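Local coordinates for protein aromatic amino acid aminotransferase I (Candida albicans WO-1, PDB 6HNU) that probably transfers the amino group of aromatic L-amino acids to 2-oxoglutarate, using pyridoxal 5'-phosphate as cofactor, at residues 339-342 and 343-347; 195-198 and 199-203; 268-271 and 272-276. All coordinates share one frame; numbering follows the deposited sequence.

Overall arrangement
The three contacts are local ones, each within a single run of chain, in the order interaction 2, interaction 3, interaction 1. Interaction 2 closes the C-terminal end of helix 192-200, interaction 3 opens helix 272-278, and interaction 1 is a turn inside the long helix 334-377. Centres of interactions 1 and 3 are 22 Å apart with nearest atoms about 8 Å apart; H272 and F275 of interaction 3 pack on a later part of the helix that carries interaction 1. Interaction 2 lies on the other side of the chain's centre from interaction 1, 46 Å between centres. Interactions 2 and 3 lie away from the active site; in interaction 1 the side chain of A340 is about 13 Å from a bound pyridoxal-5'-phosphate.

Interaction 1: residues 339-342 and 343-347; sequences LANA and LLRKW
N341 and R345, one helical turn apart, are joined by a side-chain hydrogen bond: R345 NE donates to N341 OD1 over 2.9 Å. The oxygen lies in the guanidinium plane at its edge, whereas the amide itself is turned 49° against that plane. With CG of N341 anti to the backbone N (chi1 -178°), the amide is placed beside the R345 chain, which runs extended from CG to NE. Both polar ends have further partners: N341 ND2 donates to D95 O, while R345 NH2 is bound by E113 O and Q116 OE1, and NH1 meets a Tris molecule probably left from crystallisation.

The backbone bonds are those of a regular alpha-helix, among them L344 N to A340 O at 2.9 Å and K346 N to A342 O at 2.9 Å. This turn lies near the start of helix 334-377, the long helix that in class I aminotransferases leads from the cofactor-binding domain toward the C-terminal domain.

The apolar side chains pack against several neighbours. L343 CD2 sits 3.5 Å above the W347 ring plane, toward its rim; A342 rests on I83 and V85 of strand 81-86, L344 on F114 and F117 of helix 112-126, and L339 on F335 of the second subunit.

Interaction 2: residues 195-198 and 199-203; sequences LEEL and MSRWV
M199 N and S200 N bond to L195 O and E196 O at 3.0 and 2.9 Å as the last regular helical links, after which the backbone of R201 leaves helical geometry and its N reaches E197 O only through a weak bond of 3.4 Å.

E197 O takes a second, shorter bond from S200 OG, at 2.7 Å. The hydroxyl stands between the backbone N and the carbonyl carbon of its own residue (chi1 68°), which turns it back toward the preceding turn of helix. Two donors thus converge on one carbonyl oxygen at the helix end.

R201 folds back over the same turn, its chain bent at chi3. E197 OE2 lies against R201 CD and makes a long salt bridge of 4.0 Å to R201 NH1, in the guanidinium plane at its edge; the two side chains cross at about a right angle. One guanidinium face lies over L198 CA, and L198 CD1 approaches R201 NH2 to 3.5 Å.

Helix 192-200 belongs to the alternating alpha/beta domain of the fold type I aminotransferases, and the chain beyond it leads into strand 209-212 of the large mixed sheet. On the inner side, L195 and M199 pack on L160 of the neighbouring strand 158-162. E196 OE2, for its part, is bound by Y239 OH and K238 NZ of helix 226-239.

L198 and W202 lie side by side and point the same way, with L198 CG 4.1 Å from W202 CZ3. L198 O sits at the indole edge, near CE3, and W202 NE1 donates to N205 O.

Interaction 3: residues 268-271 and 272-276; sequences AVHD and HDEFL
E274 OE1 accepts the backbone N-H of H270 over 2.7 Å, the shortest hydrogen bond between the loop 268-271 and helix 272-278, whose N-cap is D271. The nitrogen comes from above the carboxylate plane, 41° out of it. H270 ND1 adds a weak bond of 3.4 Å to E274 OE2, the ring and carboxylate planes being 49° apart; E274 ties the first turn back to the loop chiefly through OE1, with OE2 adding the weak contact.

In the cap itself, D271 OD1 receives E274 N at 3.0 Å, nearly in line with the C-O bond: chi1 of 52° puts the carboxylate between its own backbone N and carbonyl carbon, with OD1 turned to the N-H of E274 in the first turn. D271 O meanwhile receives F275 N at 3.0 Å, the first regular helical bond. D271 OD1 and E274 OE1 stand 4.7 Å apart, a closeness that the N-H groups of the helix start and loop would be expected to ease.

V269 CB points to the first turn. H272 and F275 seat the helix on I357 of helix 334-377, and H272 NE2 bonds to D354 OD1 there. V269 CG2 lies at the edge of the F275 ring and 4.2 Å from F275 CB.

Interaction 1: residues 339-342 and 343-347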
ATOM      1  N   LEU B 339      -3.908 -11.702  11.378  1.00 18.61           N
ATOM      2  CA  LEU B 339      -4.816 -11.396  12.507  1.00 17.48           C
ATOM      3  C   LEU B 339      -6.248 -11.371  11.994  1.00 18.31           C
ATOM      4  O   LEU B 339      -7.090 -11.867  12.703  1.00 17.94           O
ATOM      5  CB  LEU B 339      -4.426 -10.083  13.180  1.00 20.03           C
ATOM      6  CG  LEU B 339      -3.212 -10.143  14.112  1.00 21.07           C
ATOM      7  CD1 LEU B 339      -2.829  -8.737  14.590  1.00 21.03           C
ATOM      8  CD2 LEU B 339      -3.490 -11.053  15.309  1.00 21.66           C
ATOM      9  N   ALA B 340      -6.543 -10.850  10.790  1.00 17.66           N
ATOM     10  CA  ALA B 340      -7.928 -10.809  10.240  1.00 16.47           C
ATOM     11  C   ALA B 340      -8.407 -12.242  10.005  1.00 16.09           C
ATOM     12  O   ALA B 340      -9.516 -12.614  10.383  1.00 15.19           O
ATOM     13  CB  ALA B 340      -7.982  -9.977   8.960  1.00 18.16           C
ATOM     14  N   ASN B 341      -7.580 -13.043   9.378  1.00 15.77           N
ATOM     15  CA  ASN B 341      -7.872 -14.482   9.172  1.00 15.76           C
ATOM     16  C   ASN B 341      -8.177 -15.177  10.524  1.00 15.98           C
ATOM     17  O   ASN B 341      -9.140 -15.965  10.574  1.00 16.45           O
ATOM     18  CB  ASN B 341      -6.735 -15.146   8.434  1.00 16.82           C
ATOM     19  CG  ASN B 341      -7.019 -16.605   8.160  1.00 17.07           C
ATOM     20  OD1 ASN B 341      -7.857 -16.945   7.326  1.00 20.07           O
ATOM     21  ND2 ASN B 341      -6.338 -17.462   8.884  1.00 19.15           N
ATOM     22  N   ALA B 342      -7.385 -14.917  11.553  1.00 17.44           N
ATOM     23  CA  ALA B 342      -7.538 -15.536  12.900  1.00 17.33           C
ATOM     24  C   ALA B 342      -8.869 -15.095  13.515  1.00 17.69           C
ATOM     25  O   ALA B 342      -9.642 -15.960  13.926  1.00 19.79           O
ATOM     26  CB  ALA B 342      -6.362 -15.203  13.751  1.00 18.07           C
ATOM     27  N   LEU B 343      -9.186 -13.795  13.458  1.00 18.75           N
ATOM     28  CA  LEU B 343     -10.445 -13.256  14.005  1.00 18.30           C
ATOM     29  C   LEU B 343     -11.622 -13.856  13.235  1.00 18.83           C
ATOM     30  O   LEU B 343     -12.536 -14.364  13.893  1.00 19.31           O
ATOM     31  CB  LEU B 343     -10.406 -11.723  13.986  1.00 18.89           C
ATOM     32  CG  LEU B 343     -11.704 -11.041  14.400  1.00 17.72           C
ATOM     33  CD1 LEU B 343     -11.411  -9.675  15.030  1.00 16.73           C
ATOM     34  CD2 LEU B 343     -12.632 -10.905  13.207  1.00 17.94           C
ATOM     35  N   LEU B 344     -11.600 -13.858  11.900  1.00 19.06           N
ATOM     36  CA  LEU B 344     -12.771 -14.274  11.101  1.00 18.06           C
ATOM     37  C   LEU B 344     -13.027 -15.771  11.289  1.00 19.14           C
ATOM     38  O   LEU B 344     -14.207 -16.155  11.333  1.00 20.18           O
ATOM     39  CB  LEU B 344     -12.552 -13.895   9.634  1.00 18.33           C
ATOM     40  CG  LEU B 344     -12.551 -12.383   9.347  1.00 17.38           C
ATOM     41  CD1 LEU B 344     -11.975 -12.110   7.979  1.00 17.91           C
ATOM     42  CD2 LEU B 344     -13.943 -11.793   9.455  1.00 18.55           C
ATOM     43  N   ARG B 345     -11.970 -16.577  11.368  1.00 21.39           N
ATOM     44  CA  ARG B 345     -12.090 -18.052  11.508  1.00 22.48           C
ATOM     45  C   ARG B 345     -12.466 -18.409  12.943  1.00 20.63           C
ATOM     46  O   ARG B 345     -13.192 -19.396  13.113  1.00 21.77           O
ATOM     47  CB  ARG B 345     -10.798 -18.717  11.055  1.00 21.06           C
ATOM     48  CG  ARG B 345     -10.690 -18.673   9.538  1.00 23.01           C
ATOM     49  CD  ARG B 345      -9.450 -19.300   8.975  1.00 22.67           C
ATOM     50  NE  ARG B 345      -9.539 -19.298   7.522  1.00 23.19           N
ATOM     51  CZ  ARG B 345     -10.199 -20.205   6.806  1.00 24.68           C
ATOM     52  NH1 ARG B 345     -10.818 -21.212   7.415  1.00 24.79           N
ATOM     53  NH2 ARG B 345     -10.244 -20.103   5.488  1.00 19.94           N
ATOM     54  N   LYS B 346     -12.079 -17.592  13.913  1.00 19.74           N
ATOM     55  CA  LYS B 346     -12.449 -17.831  15.337  1.00 22.80           C
ATOM     56  C   LYS B 346     -13.952 -17.548  15.490  1.00 23.71           C
ATOM     57  O   LYS B 346     -14.691 -18.351  16.104  1.00 21.57           O
ATOM     58  CB  LYS B 346     -11.605 -16.982  16.285  1.00 24.25           C
ATOM     59  CG  LYS B 346     -11.944 -17.165  17.764  1.00 25.69           C
ATOM     60  CD  LYS B 346     -11.714 -18.599  18.225  1.00 30.80           C
ATOM     61  CE  LYS B 346     -12.110 -18.825  19.669  1.00 36.14           C
ATOM     62  NZ  LYS B 346     -11.919 -20.246  20.042  1.00 40.41           N
ATOM     63  N   TRP B 347     -14.429 -16.465  14.871  1.00 19.38           N
ATOM     64  CA  TRP B 347     -15.862 -16.115  14.871  1.00 18.48           C
ATOM     65  C   TRP B 347     -16.635 -17.071  13.973  1.00 18.96           C
ATOM     66  O   TRP B 347     -17.817 -17.376  14.265  1.00 17.52           O
ATOM     67  CB  TRP B 347     -16.008 -14.665  14.424  1.00 17.90           C
ATOM     68  CG  TRP B 347     -15.545 -13.626  15.387  1.00 18.27           C
ATOM     69  CD1 TRP B 347     -15.015 -13.762  16.635  1.00 18.33           C
ATOM     70  CD2 TRP B 347     -15.644 -12.224  15.145  1.00 16.18           C
ATOM     71  NE1 TRP B 347     -14.756 -12.526  17.161  1.00 19.02           N
ATOM     72  CE2 TRP B 347     -15.139 -11.566  16.268  1.00 17.71           C
ATOM     73  CE3 TRP B 347     -16.122 -11.472  14.068  1.00 18.68           C
ATOM     74  CZ2 TRP B 347     -15.101 -10.168  16.360  1.00 17.37           C
ATOM     75  CZ3 TRP B 347     -16.074 -10.097  14.146  1.00 18.87           C
ATOM     76  CH2 TRP B 347     -15.584  -9.451  15.287  1.00 18.32           C
TER

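Interaction 2: residues 195-198 and 199-203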
ATOM      1  N   LEU B 195     -28.692   9.699 -16.757  1.00 19.29           N
ATOM      2  CA  LEU B 195     -27.494   8.894 -17.120  1.00 18.89           C
ATOM      3  C   LEU B 195     -27.696   8.249 -18.499  1.00 20.22           C
ATOM      4  O   LEU B 195     -26.787   8.357 -19.353  1.00 21.25           O
ATOM      5  CB  LEU B 195     -27.211   7.854 -16.025  1.00 18.18           C
ATOM      6  CG  LEU B 195     -26.112   6.858 -16.388  1.00 19.24           C
ATOM      7  CD1 LEU B 195     -24.782   7.579 -16.521  1.00 18.16           C
ATOM      8  CD2 LEU B 195     -25.999   5.767 -15.347  1.00 21.16           C
ATOM      9  N   GLU B 196     -28.862   7.625 -18.747  1.00 19.65           N
ATOM     10  CA  GLU B 196     -29.212   7.056 -20.070  1.00 20.67           C
ATOM     11  C   GLU B 196     -29.116   8.169 -21.120  1.00 21.13           C
ATOM     12  O   GLU B 196     -28.595   7.918 -22.193  1.00 22.27           O
ATOM     13  CB  GLU B 196     -30.625   6.462 -20.063  1.00 22.05           C
ATOM     14  CG  GLU B 196     -31.151   6.039 -21.429  1.00 23.71           C
ATOM     15  CD  GLU B 196     -30.383   4.964 -22.172  1.00 24.18           C
ATOM     16  OE1 GLU B 196     -29.931   4.013 -21.525  1.00 27.24           O
ATOM     17  OE2 GLU B 196     -30.331   5.020 -23.404  1.00 22.99           O
ATOM     18  N   GLU B 197     -29.705   9.323 -20.832  1.00 23.36           N
ATOM     19  CA  GLU B 197     -29.798  10.462 -21.788  1.00 24.77           C
ATOM     20  C   GLU B 197     -28.363  10.911 -22.098  1.00 23.74           C
ATOM     21  O   GLU B 197     -28.044  11.080 -23.288  1.00 22.82           O
ATOM     22  CB  GLU B 197     -30.639  11.603 -21.208  1.00 26.24           C
ATOM     23  CG  GLU B 197     -30.457  12.938 -21.941  1.00 28.84           C
ATOM     24  CD  GLU B 197     -30.953  12.867 -23.360  1.00 31.82           C
ATOM     25  OE1 GLU B 197     -31.695  11.897 -23.657  1.00 35.00           O
ATOM     26  OE2 GLU B 197     -30.615  13.766 -24.179  1.00 32.87           O
ATOM     27  N   LEU B 198     -27.556  11.119 -21.060  1.00 22.25           N
ATOM     28  CA  LEU B 198     -26.134  11.528 -21.179  1.00 23.24           C
ATOM     29  C   LEU B 198     -25.407  10.574 -22.134  1.00 24.10           C
ATOM     30  O   LEU B 198     -24.653  11.045 -22.993  1.00 24.81           O
ATOM     31  CB  LEU B 198     -25.503  11.521 -19.791  1.00 26.19           C
ATOM     32  CG  LEU B 198     -24.053  11.989 -19.714  1.00 25.68           C
ATOM     33  CD1 LEU B 198     -23.921  13.435 -20.158  1.00 27.54           C
ATOM     34  CD2 LEU B 198     -23.536  11.843 -18.296  1.00 25.87           C
ATOM     35  N   MET B 199     -25.587   9.267 -21.955  1.00 22.10           N
ATOM     36  CA  MET B 199     -24.916   8.248 -22.788  1.00 21.41           C
ATOM     37  C   MET B 199     -25.507   8.251 -24.197  1.00 22.02           C
ATOM     38  O   MET B 199     -24.756   8.033 -25.129  1.00 22.01           O
ATOM     39  CB  MET B 199     -25.022   6.863 -22.144  1.00 21.72           C
ATOM     40  CG  MET B 199     -24.144   6.698 -20.906  1.00 23.04           C
ATOM     41  SD  MET B 199     -22.401   7.221 -21.078  1.00 22.82           S
ATOM     42  CE  MET B 199     -21.914   6.403 -22.594  1.00 27.32           C
ATOM     43  N   SER B 200     -26.814   8.433 -24.368  1.00 23.28           N
ATOM     44  CA  SER B 200     -27.469   8.283 -25.698  1.00 26.41           C
ATOM     45  C   SER B 200     -26.880   9.302 -26.684  1.00 26.32           C
ATOM     46  O   SER B 200     -26.910   8.994 -27.867  1.00 28.02           O
ATOM     47  CB  SER B 200     -28.968   8.415 -25.639  1.00 24.88           C
ATOM     48  OG  SER B 200     -29.302   9.754 -25.301  1.00 28.09           O
ATOM     49  N   ARG B 201     -26.389  10.451 -26.210  1.00 28.20           N
ATOM     50  CA  ARG B 201     -25.822  11.533 -27.072  1.00 31.13           C
ATOM     51  C   ARG B 201     -24.320  11.701 -26.811  1.00 27.90           C
ATOM     52  O   ARG B 201     -23.757  12.773 -27.162  1.00 25.66           O
ATOM     53  CB  ARG B 201     -26.564  12.851 -26.864  1.00 38.46           C
ATOM     54  CG  ARG B 201     -27.195  13.017 -25.495  1.00 44.47           C
ATOM     55  CD  ARG B 201     -27.504  14.461 -25.167  1.00 51.10           C
ATOM     56  NE  ARG B 201     -26.359  14.980 -24.433  1.00 56.02           N
ATOM     57  CZ  ARG B 201     -26.252  15.115 -23.102  1.00 55.12           C
ATOM     58  NH1 ARG B 201     -27.268  14.820 -22.287  1.00 45.73           N
ATOM     59  NH2 ARG B 201     -25.102  15.578 -22.612  1.00 45.53           N
ATOM     60  N   TRP B 202     -23.672  10.690 -26.227  1.00 23.06           N
ATOM     61  CA  TRP B 202     -22.244  10.818 -25.840  1.00 23.17           C
ATOM     62  C   TRP B 202     -21.406  11.166 -27.075  1.00 22.58           C
ATOM     63  O   TRP B 202     -21.430  10.380 -28.039  1.00 24.45           O
ATOM     64  CB  TRP B 202     -21.696   9.541 -25.197  1.00 22.13           C
ATOM     65  CG  TRP B 202     -20.351   9.793 -24.597  1.00 21.90           C
ATOM     66  CD1 TRP B 202     -19.130   9.532 -25.153  1.00 21.17           C
ATOM     67  CD2 TRP B 202     -20.100  10.446 -23.345  1.00 21.04           C
ATOM     68  NE1 TRP B 202     -18.130   9.957 -24.323  1.00 20.97           N
ATOM     69  CE2 TRP B 202     -18.691  10.517 -23.198  1.00 21.47           C
ATOM     70  CE3 TRP B 202     -20.910  10.909 -22.306  1.00 21.51           C
ATOM     71  CZ2 TRP B 202     -18.095  11.048 -22.059  1.00 20.98           C
ATOM     72  CZ3 TRP B 202     -20.312  11.466 -21.197  1.00 22.62           C
ATOM     73  CH2 TRP B 202     -18.923  11.521 -21.069  1.00 22.22           C
ATOM     74  N   VAL B 203     -20.633  12.238 -27.016  1.00 24.82           N
ATOM     75  CA  VAL B 203     -19.645  12.544 -28.100  1.00 26.24           C
ATOM     76  C   VAL B 203     -18.242  12.041 -27.698  1.00 22.94           C
ATOM     77  O   VAL B 203     -17.851  12.188 -26.522  1.00 24.01           O
ATOM     78  CB  VAL B 203     -19.638  14.040 -28.481  1.00 28.72           C
ATOM     79  CG1 VAL B 203     -19.310  14.946 -27.321  1.00 33.54           C
ATOM     80  CG2 VAL B 203     -18.646  14.313 -29.594  1.00 31.94           C
TER

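Interaction 3: residues 268-271 and 272-276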
ATOM      1  N   ALA B 268     -36.393  -4.846  13.899  1.00 35.75           N
ATOM      2  CA  ALA B 268     -35.025  -5.402  13.817  1.00 37.86           C
ATOM      3  C   ALA B 268     -35.096  -6.766  13.116  1.00 39.48           C
ATOM      4  O   ALA B 268     -36.109  -7.493  13.307  1.00 36.54           O
ATOM      5  CB  ALA B 268     -34.415  -5.496  15.187  1.00 40.80           C
ATOM      6  N   VAL B 269     -34.112  -7.095  12.272  1.00 34.94           N
ATOM      7  CA  VAL B 269     -33.991  -8.470  11.697  1.00 30.44           C
ATOM      8  C   VAL B 269     -33.786  -9.438  12.868  1.00 31.78           C
ATOM      9  O   VAL B 269     -33.120  -9.048  13.833  1.00 32.86           O
ATOM     10  CB  VAL B 269     -32.863  -8.566  10.651  1.00 31.09           C
ATOM     11  CG1 VAL B 269     -33.208  -7.761   9.406  1.00 30.47           C
ATOM     12  CG2 VAL B 269     -31.532  -8.129  11.238  1.00 31.43           C
ATOM     13  N   HIS B 270     -34.363 -10.640  12.802  1.00 33.77           N
ATOM     14  CA  HIS B 270     -34.436 -11.580  13.955  1.00 38.88           C
ATOM     15  C   HIS B 270     -33.384 -12.688  13.829  1.00 36.39           C
ATOM     16  O   HIS B 270     -33.182 -13.372  14.845  1.00 36.76           O
ATOM     17  CB  HIS B 270     -35.849 -12.186  14.095  1.00 46.87           C
ATOM     18  CG  HIS B 270     -36.938 -11.173  14.260  1.00 59.00           C
ATOM     19  ND1 HIS B 270     -38.089 -11.187  13.481  1.00 68.35           N
ATOM     20  CD2 HIS B 270     -37.058 -10.114  15.095  1.00 66.07           C
ATOM     21  CE1 HIS B 270     -38.869 -10.181  13.835  1.00 71.93           C
ATOM     22  NE2 HIS B 270     -38.259  -9.505  14.826  1.00 66.46           N
ATOM     23  N   ASP B 271     -32.767 -12.899  12.654  1.00 31.12           N
ATOM     24  CA  ASP B 271     -31.802 -14.022  12.453  1.00 32.54           C
ATOM     25  C   ASP B 271     -30.979 -13.848  11.167  1.00 28.73           C
ATOM     26  O   ASP B 271     -31.217 -12.894  10.408  1.00 26.80           O
ATOM     27  CB  ASP B 271     -32.540 -15.365  12.463  1.00 34.41           C
ATOM     28  CG  ASP B 271     -33.720 -15.398  11.510  1.00 39.15           C
ATOM     29  OD1 ASP B 271     -33.644 -14.750  10.455  1.00 37.86           O
ATOM     30  OD2 ASP B 271     -34.723 -16.045  11.837  1.00 45.04           O
ATOM     31  N   HIS B 272     -30.064 -14.780  10.896  1.00 27.44           N
ATOM     32  CA  HIS B 272     -29.086 -14.654   9.783  1.00 27.66           C
ATOM     33  C   HIS B 272     -29.833 -14.598   8.449  1.00 31.18           C
ATOM     34  O   HIS B 272     -29.406 -13.813   7.559  1.00 26.62           O
ATOM     35  CB  HIS B 272     -28.020 -15.747   9.841  1.00 25.99           C
ATOM     36  CG  HIS B 272     -27.085 -15.608  11.000  1.00 22.25           C
ATOM     37  ND1 HIS B 272     -25.986 -16.411  11.153  1.00 23.66           N
ATOM     38  CD2 HIS B 272     -27.048 -14.747  12.031  1.00 23.09           C
ATOM     39  CE1 HIS B 272     -25.353 -16.101  12.255  1.00 22.36           C
ATOM     40  NE2 HIS B 272     -25.952 -15.054  12.805  1.00 21.38           N
ATOM     41  N   ASP B 273     -30.911 -15.373   8.314  1.00 31.60           N
ATOM     42  CA  ASP B 273     -31.716 -15.431   7.064  1.00 36.44           C
ATOM     43  C   ASP B 273     -32.399 -14.088   6.787  1.00 28.79           C
ATOM     44  O   ASP B 273     -32.332 -13.657   5.636  1.00 28.84           O
ATOM     45  CB  ASP B 273     -32.765 -16.541   7.111  1.00 43.27           C
ATOM     46  CG  ASP B 273     -32.166 -17.935   7.034  1.00 50.34           C
ATOM     47  OD1 ASP B 273     -31.095 -18.111   6.361  1.00 52.85           O
ATOM     48  OD2 ASP B 273     -32.772 -18.836   7.657  1.00 58.18           O
ATOM     49  N   GLU B 274     -33.071 -13.495   7.771  1.00 25.94           N
ATOM     50  CA  GLU B 274     -33.755 -12.184   7.624  1.00 27.63           C
ATOM     51  C   GLU B 274     -32.687 -11.150   7.281  1.00 23.97           C
ATOM     52  O   GLU B 274     -32.930 -10.304   6.413  1.00 23.76           O
ATOM     53  CB  GLU B 274     -34.499 -11.737   8.889  1.00 30.81           C
ATOM     54  CG  GLU B 274     -35.820 -12.460   9.109  1.00 34.49           C
ATOM     55  CD  GLU B 274     -36.710 -11.893  10.205  1.00 36.73           C
ATOM     56  OE1 GLU B 274     -36.307 -10.942  10.904  1.00 35.70           O
ATOM     57  OE2 GLU B 274     -37.826 -12.402  10.341  1.00 45.48           O
ATOM     58  N   PHE B 275     -31.533 -11.222   7.936  1.00 23.11           N
ATOM     59  CA  PHE B 275     -30.442 -10.244   7.698  1.00 21.84           C
ATOM     60  C   PHE B 275     -30.042 -10.265   6.217  1.00 22.32           C
ATOM     61  O   PHE B 275     -30.093  -9.193   5.585  1.00 21.45           O
ATOM     62  CB  PHE B 275     -29.247 -10.511   8.598  1.00 20.98           C
ATOM     63  CG  PHE B 275     -28.040  -9.667   8.296  1.00 21.39           C
ATOM     64  CD1 PHE B 275     -28.053  -8.307   8.537  1.00 21.43           C
ATOM     65  CD2 PHE B 275     -26.890 -10.244   7.747  1.00 22.64           C
ATOM     66  CE1 PHE B 275     -26.909  -7.543   8.316  1.00 21.93           C
ATOM     67  CE2 PHE B 275     -25.754  -9.479   7.524  1.00 23.39           C
ATOM     68  CZ  PHE B 275     -25.777  -8.122   7.802  1.00 21.83           C
ATOM     69  N   LEU B 276     -29.676 -11.437   5.692  1.00 22.48           N
ATOM     70  CA  LEU B 276     -29.167 -11.584   4.309  1.00 24.50           C
ATOM     71  C   LEU B 276     -30.272 -11.182   3.317  1.00 26.74           C
ATOM     72  O   LEU B 276     -29.929 -10.633   2.241  1.00 26.31           O
ATOM     73  CB  LEU B 276     -28.685 -13.020   4.065  1.00 25.56           C
ATOM     74  CG  LEU B 276     -27.412 -13.455   4.796  1.00 27.03           C
ATOM     75  CD1 LEU B 276     -27.078 -14.895   4.428  1.00 28.25           C
ATOM     76  CD2 LEU B 276     -26.207 -12.556   4.516  1.00 27.07           C
TER